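Local coordinates for neuroglobin (Symsagittifera roscoffensis, PDB 4B4Y), which probably binds oxygen reversibly at a haem iron, as a globin of the neuroglobin type found in an acoel worm, at residues M18-V23 with E139-A144; D34-F39 with P66-H71; E45-Q48 with W52-A55. All coordinates share one frame; numbering follows the deposited sequence.

How the interactions relate
Interaction 1 joins the first and last helices of the globin, and interaction 2 crosses helix 28-42 with helix 66-83 beside the haem; their centres lie about 21 Å apart, on opposite sides of the chain's centre. Both are buried, yet one rests on a single indole-to-carboxylate hydrogen bond and the other on apolar packing that runs into the oxygen site. Interaction 3 is more peripheral, a partly exposed turn whose contacts are van der Waals touches. It adjoins interaction 2, with centres about 11 Å apart: Trp52 packs on Phe68 and His71, and Thr46 meets Phe39. The segments of interaction 3 fall within the loop closed by interaction 2, itself inside that of interaction 1.

Interaction 1. Residues M18-V23 with E139-A144; sequences MEDVQV and EAWLKA
Trp141 reaches from helix 135-153 to Asp20 on helix 11-24, and its indole N-H closes a hydrogen bond on the carboxylate: NE1 of Trp141 lies 2.9 Å from OD2 of Asp20. The bond is almost straight, 171° at the hydrogen, and the acceptor sits in the plane of the indole. OD2 receives it through its anti lone pair, the one turned away from OD1. Carboxylate and indole are nearly coplanar, 15° apart, and the acid lies along the ring edge: CB of Asp20 also touches CZ2 of Trp141 at 3.8 Å. The backbones stay well apart, with 9.6 Å between the CA atoms of Asp20 and Trp141, and the long indole spans the gap. With CG of Trp141 anti to the carbonyl carbon (chi1 -83°), the ring is directed toward the acid.

Around this pair, Ile17 and Leu24 of the same helix as Asp20 pack on the indole, Leu83 comes from helix 66-83, and Leu121 and Val124 come from helix 111-127. The other carboxylate oxygen, OD1 of Asp20, makes a salt bridge to Lys137, which also pairs with Glu19. The contact thus ties the N-terminal helix of the globin fold to its C-terminal helix.

Both touching residues are buried, and the indole N-H is satisfied by the carboxylate while apolar side chains pack on the ring. With the lysine on one oxygen and the indole on the other, each carboxylate oxygen of Asp20 has a partner, and these two donors would be expected to stabilise its ionised form.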
loop_
_atom_site.group_PDB
_atom_site.type_symbol
_atom_site.label_atom_id
_atom_site.label_comp_id
_atom_site.label_asym_id
_atom_site.label_seq_id
_atom_site.Cartn_x
_atom_site.Cartn_y
_atom_site.Cartn_z
ATOM N N MET A 18 -16.307 -23.899 10.061
ATOM C CA MET A 18 -16.649 -24.321 8.682
ATOM C C MET A 18 -18.138 -24.208 8.449
ATOM O O MET A 18 -18.577 -23.731 7.385
ATOM C CB MET A 18 -16.161 -25.750 8.378
ATOM C CG MET A 18 -14.712 -25.731 8.202
ATOM S SD MET A 18 -14.399 -25.110 6.550
ATOM C CE MET A 18 -12.916 -26.085 6.310
ATOM N N GLU A 19 -18.925 -24.527 9.467
ATOM C CA GLU A 19 -20.344 -24.359 9.256
ATOM C C GLU A 19 -20.712 -22.843 9.028
ATOM O O GLU A 19 -21.607 -22.530 8.221
ATOM C CB GLU A 19 -21.020 -24.897 10.477
ATOM C CG GLU A 19 -22.483 -24.698 10.616
ATOM C CD GLU A 19 -22.923 -25.197 12.028
ATOM O OE1 GLU A 19 -22.474 -26.299 12.498
ATOM O OE2 GLU A 19 -23.722 -24.509 12.692
ATOM N N ASP A 20 -19.992 -21.897 9.656
ATOM C CA ASP A 20 -20.319 -20.481 9.309
ATOM C C ASP A 20 -19.664 -20.042 8.014
ATOM O O ASP A 20 -20.238 -19.235 7.281
ATOM C CB ASP A 20 -20.017 -19.517 10.462
ATOM C CG ASP A 20 -20.754 -19.903 11.740
ATOM O OD1 ASP A 20 -21.942 -20.383 11.631
ATOM O OD2 ASP A 20 -20.163 -19.688 12.843
ATOM N N VAL A 21 -18.467 -20.528 7.724
ATOM C CA VAL A 21 -17.910 -20.248 6.412
ATOM C C VAL A 21 -18.906 -20.576 5.278
ATOM O O VAL A 21 -19.102 -19.738 4.387
ATOM C CB VAL A 21 -16.591 -20.947 6.216
ATOM C CG1 VAL A 21 -16.126 -20.825 4.777
ATOM C CG2 VAL A 21 -15.552 -20.298 7.134
ATOM N N GLN A 22 -19.634 -21.699 5.355
ATOM C CA GLN A 22 -20.581 -21.995 4.278
ATOM C C GLN A 22 -21.641 -20.962 4.151
ATOM O O GLN A 22 -22.108 -20.729 3.044
ATOM C CB GLN A 22 -21.379 -23.298 4.544
ATOM C CG GLN A 22 -20.680 -24.571 4.296
ATOM C CD GLN A 22 -21.760 -25.731 4.168
ATOM O OE1 GLN A 22 -22.972 -25.471 3.971
ATOM N NE2 GLN A 22 -21.312 -26.965 4.300
ATOM N N VAL A 23 -22.145 -20.470 5.300
ATOM C CA VAL A 23 -23.215 -19.440 5.288
ATOM C C VAL A 23 -22.654 -18.188 4.642
ATOM O O VAL A 23 -23.329 -17.554 3.807
ATOM C CB VAL A 23 -23.747 -19.136 6.767
ATOM C CG1 VAL A 23 -24.616 -17.948 6.745
ATOM C CG2 VAL A 23 -24.512 -20.409 7.329
ATOM N N GLU A 139 -16.829 -18.225 20.920
ATOM C CA GLU A 139 -15.471 -18.556 21.383
ATOM C C GLU A 139 -14.647 -19.170 20.247
ATOM O O GLU A 139 -13.435 -18.916 20.169
ATOM C CB GLU A 139 -15.492 -19.652 22.507
ATOM C CG GLU A 139 -15.694 -19.269 23.918
ATOM C CD GLU A 139 -15.451 -20.483 24.873
ATOM O OE1 GLU A 139 -14.353 -21.156 24.807
ATOM O OE2 GLU A 139 -16.378 -20.743 25.689
ATOM N N ALA A 140 -15.253 -19.989 19.384
ATOM C CA ALA A 140 -14.474 -20.542 18.240
ATOM C C ALA A 140 -13.951 -19.381 17.315
ATOM O O ALA A 140 -12.746 -19.326 16.941
ATOM C CB ALA A 140 -15.341 -21.552 17.395
ATOM N N TRP A 141 -14.844 -18.452 16.971
ATOM C CA TRP A 141 -14.411 -17.269 16.138
ATOM C C TRP A 141 -13.380 -16.410 16.815
ATOM O O TRP A 141 -12.391 -16.030 16.210
ATOM C CB TRP A 141 -15.617 -16.459 15.792
ATOM C CG TRP A 141 -16.307 -16.999 14.652
ATOM C CD1 TRP A 141 -17.355 -17.902 14.655
ATOM C CD2 TRP A 141 -16.032 -16.681 13.281
ATOM N NE1 TRP A 141 -17.789 -18.101 13.350
ATOM C CE2 TRP A 141 -16.935 -17.426 12.495
ATOM C CE3 TRP A 141 -15.002 -15.943 12.636
ATOM C CZ2 TRP A 141 -16.909 -17.394 11.117
ATOM C CZ3 TRP A 141 -15.005 -15.873 11.208
ATOM C CH2 TRP A 141 -15.960 -16.618 10.476
ATOM N N LEU A 142 -13.492 -16.224 18.121
ATOM C CA LEU A 142 -12.514 -15.375 18.822
ATOM C C LEU A 142 -11.160 -16.032 18.854
ATOM O O LEU A 142 -10.051 -15.391 18.710
ATOM C CB LEU A 142 -13.004 -14.992 20.264
ATOM C CG LEU A 142 -14.139 -13.929 20.347
ATOM C CD1 LEU A 142 -14.864 -13.889 21.719
ATOM C CD2 LEU A 142 -13.680 -12.483 19.945
ATOM N N LYS A 143 -11.186 -17.337 19.103
ATOM C CA LYS A 143 -9.912 -18.071 19.075
ATOM C C LYS A 143 -9.307 -18.071 17.639
ATOM O O LYS A 143 -8.098 -17.810 17.426
ATOM C CB LYS A 143 -10.122 -19.509 19.589
ATOM C CG LYS A 143 -8.738 -20.182 19.925
ATOM C CD LYS A 143 -8.838 -21.340 20.933
ATOM C CE LYS A 143 -7.397 -21.815 21.279
ATOM N NZ LYS A 143 -7.340 -22.946 22.267
ATOM N N ALA A 144 -10.129 -18.350 16.662
ATOM C CA ALA A 144 -9.694 -18.251 15.260
ATOM C C ALA A 144 -9.058 -16.881 14.969
ATOM O O ALA A 144 -8.023 -16.792 14.311
ATOM C CB ALA A 144 -10.946 -18.452 14.284
#

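Interaction 2. Residues D34-F39 with P66-H71; sequences DVLQQF and PRFKSH. With HEM (protoporphyrin IX containing Fe), chain B; OXY (oxygen molecule), chain C.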
loop_
_atom_site.group_PDB
_atom_site.type_symbol
_atom_site.label_atom_id
_atom_site.label_comp_id
_atom_site.label_asym_id
_atom_site.label_seq_id
_atom_site.Cartn_x
_atom_site.Cartn_y
_atom_site.Cartn_z
ATOM N N ASP A 34 -18.229 -5.128 4.379
ATOM C CA ASP A 34 -19.014 -4.706 5.552
ATOM C C ASP A 34 -18.082 -4.560 6.757
ATOM O O ASP A 34 -18.169 -3.597 7.437
ATOM C CB ASP A 34 -20.128 -5.760 5.912
ATOM C CG ASP A 34 -21.325 -5.692 4.973
ATOM O OD1 ASP A 34 -21.439 -4.710 4.187
ATOM O OD2 ASP A 34 -22.120 -6.687 4.942
ATOM N N VAL A 35 -17.182 -5.512 6.961
ATOM C CA VAL A 35 -16.264 -5.473 8.054
ATOM C C VAL A 35 -15.323 -4.261 7.980
ATOM O O VAL A 35 -15.108 -3.564 8.991
ATOM C CB VAL A 35 -15.386 -6.751 8.124
ATOM C CG1 VAL A 35 -14.229 -6.584 9.150
ATOM C CG2 VAL A 35 -16.262 -7.984 8.439
ATOM N N LEU A 36 -14.699 -4.062 6.812
ATOM C CA LEU A 36 -13.704 -3.003 6.678
ATOM C C LEU A 36 -14.422 -1.602 6.793
ATOM O O LEU A 36 -13.853 -0.646 7.339
ATOM C CB LEU A 36 -13.023 -3.155 5.263
ATOM C CG LEU A 36 -11.873 -2.170 4.908
ATOM C CD1 LEU A 36 -10.804 -2.269 5.939
ATOM C CD2 LEU A 36 -11.274 -2.467 3.422
ATOM N N GLN A 37 -15.632 -1.497 6.236
ATOM C CA GLN A 37 -16.379 -0.269 6.294
ATOM C C GLN A 37 -16.747 0.067 7.782
ATOM O O GLN A 37 -16.546 1.204 8.246
ATOM C CB GLN A 37 -17.677 -0.377 5.469
ATOM C CG GLN A 37 -18.444 0.955 5.554
ATOM C CD GLN A 37 -19.860 0.887 4.932
ATOM O OE1 GLN A 37 -20.092 0.167 3.917
ATOM N NE2 GLN A 37 -20.821 1.666 5.529
ATOM N N GLN A 38 -17.200 -0.921 8.541
ATOM C CA GLN A 38 -17.562 -0.642 9.947
ATOM C C GLN A 38 -16.262 -0.303 10.685
ATOM O O GLN A 38 -16.256 0.587 11.554
ATOM C CB GLN A 38 -18.180 -1.894 10.575
ATOM C CG GLN A 38 -18.702 -1.660 12.061
ATOM C CD GLN A 38 -18.981 -2.994 12.839
ATOM O OE1 GLN A 38 -18.907 -4.116 12.247
ATOM N NE2 GLN A 38 -19.285 -2.876 14.171
ATOM N N PHE A 39 -15.175 -1.058 10.412
ATOM C CA PHE A 39 -13.886 -0.814 11.100
ATOM C C PHE A 39 -13.432 0.655 10.907
ATOM O O PHE A 39 -12.958 1.305 11.863
ATOM C CB PHE A 39 -12.832 -1.725 10.513
ATOM C CG PHE A 39 -11.460 -1.617 11.140
ATOM C CD1 PHE A 39 -11.271 -1.729 12.478
ATOM C CD2 PHE A 39 -10.340 -1.454 10.330
ATOM C CE1 PHE A 39 -9.954 -1.665 13.042
ATOM C CE2 PHE A 39 -9.060 -1.420 10.844
ATOM C CZ PHE A 39 -8.842 -1.502 12.181
ATOM N N PRO A 66 -12.009 1.438 -6.092
ATOM C CA PRO A 66 -11.231 0.188 -6.381
ATOM C C PRO A 66 -10.165 -0.197 -5.354
ATOM O O PRO A 66 -9.966 -1.374 -5.152
ATOM C CB PRO A 66 -10.569 0.483 -7.778
ATOM C CG PRO A 66 -11.625 1.436 -8.428
ATOM C CD PRO A 66 -11.967 2.393 -7.236
ATOM N N ARG A 67 -9.477 0.748 -4.736
ATOM C CA ARG A 67 -8.497 0.428 -3.690
ATOM C C ARG A 67 -9.113 -0.076 -2.323
ATOM O O ARG A 67 -8.519 -0.874 -1.639
ATOM C CB ARG A 67 -7.591 1.637 -3.477
ATOM C CG ARG A 67 -6.722 1.813 -4.745
ATOM C CD ARG A 67 -5.610 2.765 -4.558
ATOM N NE ARG A 67 -4.782 2.997 -5.761
ATOM C CZ ARG A 67 -3.578 2.432 -6.000
ATOM N NH1 ARG A 67 -3.031 1.527 -5.148
ATOM N NH2 ARG A 67 -2.925 2.786 -7.126
ATOM N N PHE A 68 -10.310 0.369 -1.974
ATOM C CA PHE A 68 -11.047 -0.244 -0.889
ATOM C C PHE A 68 -11.396 -1.683 -1.279
ATOM O O PHE A 68 -11.166 -2.602 -0.517
ATOM C CB PHE A 68 -12.359 0.545 -0.632
ATOM C CG PHE A 68 -13.168 0.016 0.500
ATOM C CD1 PHE A 68 -14.008 -1.097 0.314
ATOM C CD2 PHE A 68 -13.159 0.669 1.748
ATOM C CE1 PHE A 68 -14.861 -1.559 1.407
ATOM C CE2 PHE A 68 -14.013 0.216 2.813
ATOM C CZ PHE A 68 -14.863 -0.907 2.645
ATOM N N LYS A 69 -11.939 -1.880 -2.480
ATOM C CA LYS A 69 -12.413 -3.221 -2.843
ATOM C C LYS A 69 -11.244 -4.219 -2.856
ATOM O O LYS A 69 -11.309 -5.368 -2.327
ATOM C CB LYS A 69 -13.176 -3.183 -4.186
ATOM C CG LYS A 69 -14.344 -2.084 -4.172
ATOM C CD LYS A 69 -15.433 -2.237 -5.312
ATOM C CE LYS A 69 -15.072 -1.569 -6.636
ATOM N NZ LYS A 69 -14.390 -2.508 -7.664
ATOM N N SER A 70 -10.147 -3.758 -3.431
ATOM C CA SER A 70 -8.958 -4.571 -3.577
ATOM C C SER A 70 -8.328 -4.840 -2.189
ATOM O O SER A 70 -7.943 -5.993 -1.845
ATOM C CB SER A 70 -8.025 -3.830 -4.568
ATOM O OG SER A 70 -6.676 -4.264 -4.350
ATOM N N HIS A 71 -8.242 -3.834 -1.328
ATOM C CA HIS A 71 -7.728 -4.184 0.050
ATOM C C HIS A 71 -8.659 -5.218 0.789
ATOM O O HIS A 71 -8.232 -6.112 1.459
ATOM C CB HIS A 71 -7.538 -2.908 0.902
ATOM C CG HIS A 71 -6.886 -3.181 2.220
ATOM N ND1 HIS A 71 -5.519 -3.325 2.350
ATOM C CD2 HIS A 71 -7.411 -3.367 3.461
ATOM C CE1 HIS A 71 -5.231 -3.631 3.607
ATOM N NE2 HIS A 71 -6.357 -3.664 4.303
HETATM C CHA HEM B . -1.986 -4.673 4.854
HETATM C CHB HEM B . -4.429 -8.518 6.393
HETATM C CHC HEM B . -5.056 -6.272 10.697
HETATM C CHD HEM B . -3.612 -2.139 8.726
HETATM C C1A HEM B . -2.574 -5.915 4.894
HETATM C C2A HEM B . -2.441 -6.948 3.921
HETATM C C3A HEM B . -3.115 -7.993 4.333
HETATM C C4A HEM B . -3.642 -7.689 5.608
HETATM C CMA HEM B . -3.273 -9.387 3.633
HETATM C CAA HEM B . -1.616 -6.792 2.598
HETATM C CBA HEM B . -2.579 -6.420 1.492
HETATM C CGA HEM B . -1.862 -5.979 0.233
HETATM O O1A HEM B . -0.879 -6.559 -0.210
HETATM O O2A HEM B . -2.291 -4.971 -0.367
HETATM C C1B HEM B . -4.795 -8.282 7.736
HETATM C C2B HEM B . -5.400 -9.233 8.657
HETATM C C3B HEM B . -5.542 -8.645 9.832
HETATM C C4B HEM B . -5.083 -7.273 9.697
HETATM C CMB HEM B . -5.735 -10.695 8.255
HETATM C CAB HEM B . -6.178 -9.244 11.103
HETATM C CBB HEM B . -5.538 -10.205 11.776
HETATM C C1C HEM B . -4.802 -4.932 10.499
HETATM C C2C HEM B . -5.191 -3.813 11.379
HETATM C C3C HEM B . -4.870 -2.679 10.789
HETATM C C4C HEM B . -4.231 -3.035 9.556
HETATM C CMC HEM B . -5.944 -3.940 12.728
HETATM C CAC HEM B . -5.067 -1.226 11.371
HETATM C CBC HEM B . -5.320 -0.241 10.503
HETATM C C1D HEM B . -2.857 -2.438 7.606
HETATM C C2D HEM B . -1.930 -1.545 6.891
HETATM C C3D HEM B . -1.495 -2.381 5.752
HETATM C C4D HEM B . -2.172 -3.656 5.790
HETATM C CMD HEM B . -1.543 -0.083 7.137
HETATM C CAD HEM B . -0.623 -1.963 4.570
HETATM C CBD HEM B . -2.179 -1.801 4.421
HETATM C CGD HEM B . -2.269 -1.276 3.116
HETATM O O1D HEM B . -3.388 -0.806 2.826
HETATM O O2D HEM B . -1.139 -1.346 2.523
HETATM N NA HEM B . -3.296 -6.412 5.906
HETATM N NB HEM B . -4.618 -7.138 8.414
HETATM N NC HEM B . -4.243 -4.412 9.399
HETATM N ND HEM B . -2.876 -3.665 6.951
HETATM FE FE HEM B . -3.705 -5.392 7.640
HETATM O O1 OXY C . -6.657 -4.673 7.380
HETATM O O2 OXY C . -5.438 -4.860 6.906
#
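Leu36 of helix 28-42 lays a methyl over the ring of Phe68 on helix 66-83, the two side chains coming from opposite directions. CD2 of Leu36 stands 3.9 Å from the centroid of the Phe68 ring and only 10° off its normal, a CH-pi contact over the centre of the face. CG of Leu36 closes on CE2 of Phe68 at 3.8 Å. The Phe68 side chain swings out from its helix, CG turned away from the backbone N (chi1 -178°), and its CZ comes within 3.7 Å of the backbone N of Gln37, which meets the ring edge. The short helical segments cross at 116°, their axes 10.6 Å apart.

That same leucine methyl also touches the edge of the His71 imidazole, CD2 of Leu36 to CD2 of His71 at 4.0 Å, and so links the packed core to the distal side of the haem. His71 and Phe39 both line the haem pocket. NE2 of His71 gives a weak, bent hydrogen bond to O2 of the oxygen molecule (3.0 Å), and O2 is bound to the iron at 2.0 Å. Phe50 meets His71 edge-to-face, and Trp52 packs against it.

Toward the outside, the contact thins to Gln37, whose CB touches CZ of Phe68 while its amide turns to Glu41 and Arg63. This is the distal-histidine arrangement of globins: the Leu36 methyl packs at the imidazole carbon next to NE2, and the N-H of NE2, though its bond is weak, would help to stabilise the oxygen on the iron.

Interaction 3. Residues E45-Q48 with W52-A55; sequences ETFQ and WADA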
loop_
_atom_site.group_PDB
_atom_site.type_symbol
_atom_site.label_atom_id
_atom_site.label_comp_id
_atom_site.label_asym_id
_atom_site.label_seq_id
_atom_site.Cartn_x
_atom_site.Cartn_y
_atom_site.Cartn_z
ATOM N N GLU A 45 -9.033 6.986 12.897
ATOM C CA GLU A 45 -7.605 7.046 12.564
ATOM C C GLU A 45 -7.094 6.105 11.475
ATOM O O GLU A 45 -5.928 6.271 11.020
ATOM C CB GLU A 45 -6.778 6.803 13.807
ATOM C CG GLU A 45 -6.893 5.369 14.430
ATOM C CD GLU A 45 -8.029 5.213 15.479
ATOM O OE1 GLU A 45 -9.154 5.712 15.241
ATOM O OE2 GLU A 45 -7.751 4.576 16.532
ATOM N N THR A 46 -7.904 5.112 11.053
ATOM C CA THR A 46 -7.471 4.228 9.988
ATOM C C THR A 46 -7.372 4.969 8.652
ATOM O O THR A 46 -6.835 4.454 7.634
ATOM C CB THR A 46 -8.530 3.103 9.776
ATOM O OG1 THR A 46 -9.758 3.756 9.562
ATOM C CG2 THR A 46 -8.687 2.227 11.010
ATOM N N PHE A 47 -7.972 6.146 8.586
ATOM C CA PHE A 47 -7.953 6.904 7.324
ATOM C C PHE A 47 -6.542 7.539 7.180
ATOM O O PHE A 47 -6.177 7.877 6.065
ATOM C CB PHE A 47 -8.945 8.054 7.319
ATOM C CG PHE A 47 -10.318 7.708 6.770
ATOM C CD1 PHE A 47 -11.269 7.129 7.575
ATOM C CD2 PHE A 47 -10.649 7.972 5.478
ATOM C CE1 PHE A 47 -12.551 6.803 7.127
ATOM C CE2 PHE A 47 -11.939 7.644 5.016
ATOM C CZ PHE A 47 -12.889 7.060 5.890
ATOM N N GLN A 48 -5.779 7.684 8.263
ATOM C CA GLN A 48 -4.367 8.045 8.180
ATOM C C GLN A 48 -3.457 6.814 8.061
ATOM O O GLN A 48 -2.481 6.919 7.386
ATOM C CB GLN A 48 -3.853 8.876 9.369
ATOM C CG GLN A 48 -4.767 10.055 9.731
ATOM C CD GLN A 48 -5.392 10.809 8.523
ATOM O OE1 GLN A 48 -4.714 11.056 7.459
ATOM N NE2 GLN A 48 -6.715 11.179 8.676
ATOM N N TRP A 52 -4.231 4.321 1.043
ATOM C CA TRP A 52 -5.168 4.591 0.011
ATOM C C TRP A 52 -6.450 5.252 0.483
ATOM O O TRP A 52 -7.324 5.609 -0.349
ATOM C CB TRP A 52 -5.510 3.272 -0.638
ATOM C CG TRP A 52 -5.804 2.217 0.354
ATOM C CD1 TRP A 52 -4.937 1.258 0.838
ATOM C CD2 TRP A 52 -7.088 2.000 1.031
ATOM N NE1 TRP A 52 -5.655 0.414 1.754
ATOM C CE2 TRP A 52 -6.949 0.855 1.867
ATOM C CE3 TRP A 52 -8.340 2.631 0.960
ATOM C CZ2 TRP A 52 -8.010 0.373 2.674
ATOM C CZ3 TRP A 52 -9.380 2.147 1.738
ATOM C CH2 TRP A 52 -9.213 1.018 2.578
ATOM N N ALA A 53 -6.642 5.373 1.801
ATOM C CA ALA A 53 -7.930 5.873 2.292
ATOM C C ALA A 53 -7.966 7.398 2.096
ATOM O O ALA A 53 -6.997 8.115 2.443
ATOM C CB ALA A 53 -8.038 5.573 3.825
ATOM N N ASP A 54 -9.098 7.902 1.647
ATOM C CA ASP A 54 -9.203 9.324 1.323
ATOM C C ASP A 54 -9.997 9.988 2.439
ATOM O O ASP A 54 -11.217 9.880 2.514
ATOM C CB ASP A 54 -9.904 9.470 -0.037
ATOM C CG ASP A 54 -10.074 10.964 -0.492
ATOM O OD1 ASP A 54 -9.983 11.965 0.318
ATOM O OD2 ASP A 54 -10.310 11.112 -1.728
ATOM N N ALA A 55 -9.293 10.703 3.270
ATOM C CA ALA A 55 -9.857 11.365 4.409
ATOM C C ALA A 55 -10.982 12.408 4.132
ATOM O O ALA A 55 -11.639 12.859 5.078
ATOM C CB ALA A 55 -8.720 12.047 5.144
#
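Apolar contacts centre on Phe47, whose ring lies against the methyl of Ala53 and the CA of Ala55. CD2 of Phe47 is 3.9 Å from CB of Ala53 and 3.6 Å from CA of Ala55, both approaching the ring obliquely. The Ala53 methyl also sits close under the helix backbone, 3.7 Å from the carbonyl O of Phe47.

Polar atoms take part too: the carbonyl O of Asp54 lies at the ring edge, near the ring plane, 3.4 Å from CE2 of Phe47. Gln48, its chain bent at chi2 (-39°), folds its amide back so that NE2 lies 4.2 Å from CB of Ala55, a loose van der Waals touch at the outer margin of the contact. Judged by the globin family, helix 46-49 and the loop after it probably correspond to the C helix and CD corner, between the B helix (28-42) and the E helix (66-83), and CA of Phe47 and Ala53 come within 5.1 Å as the chain doubles back.

Hydrogen bonds lead outward from both segments. Thr46 OG1 pairs with the carbonyl of Asn43, and Asp54 OD1 with Ser56. Lys107 of the second subunit bonds to the carbonyl O of Ala53 and, weakly, to that of Phe47, while NE1 of Trp52 bonds to a haem propionate.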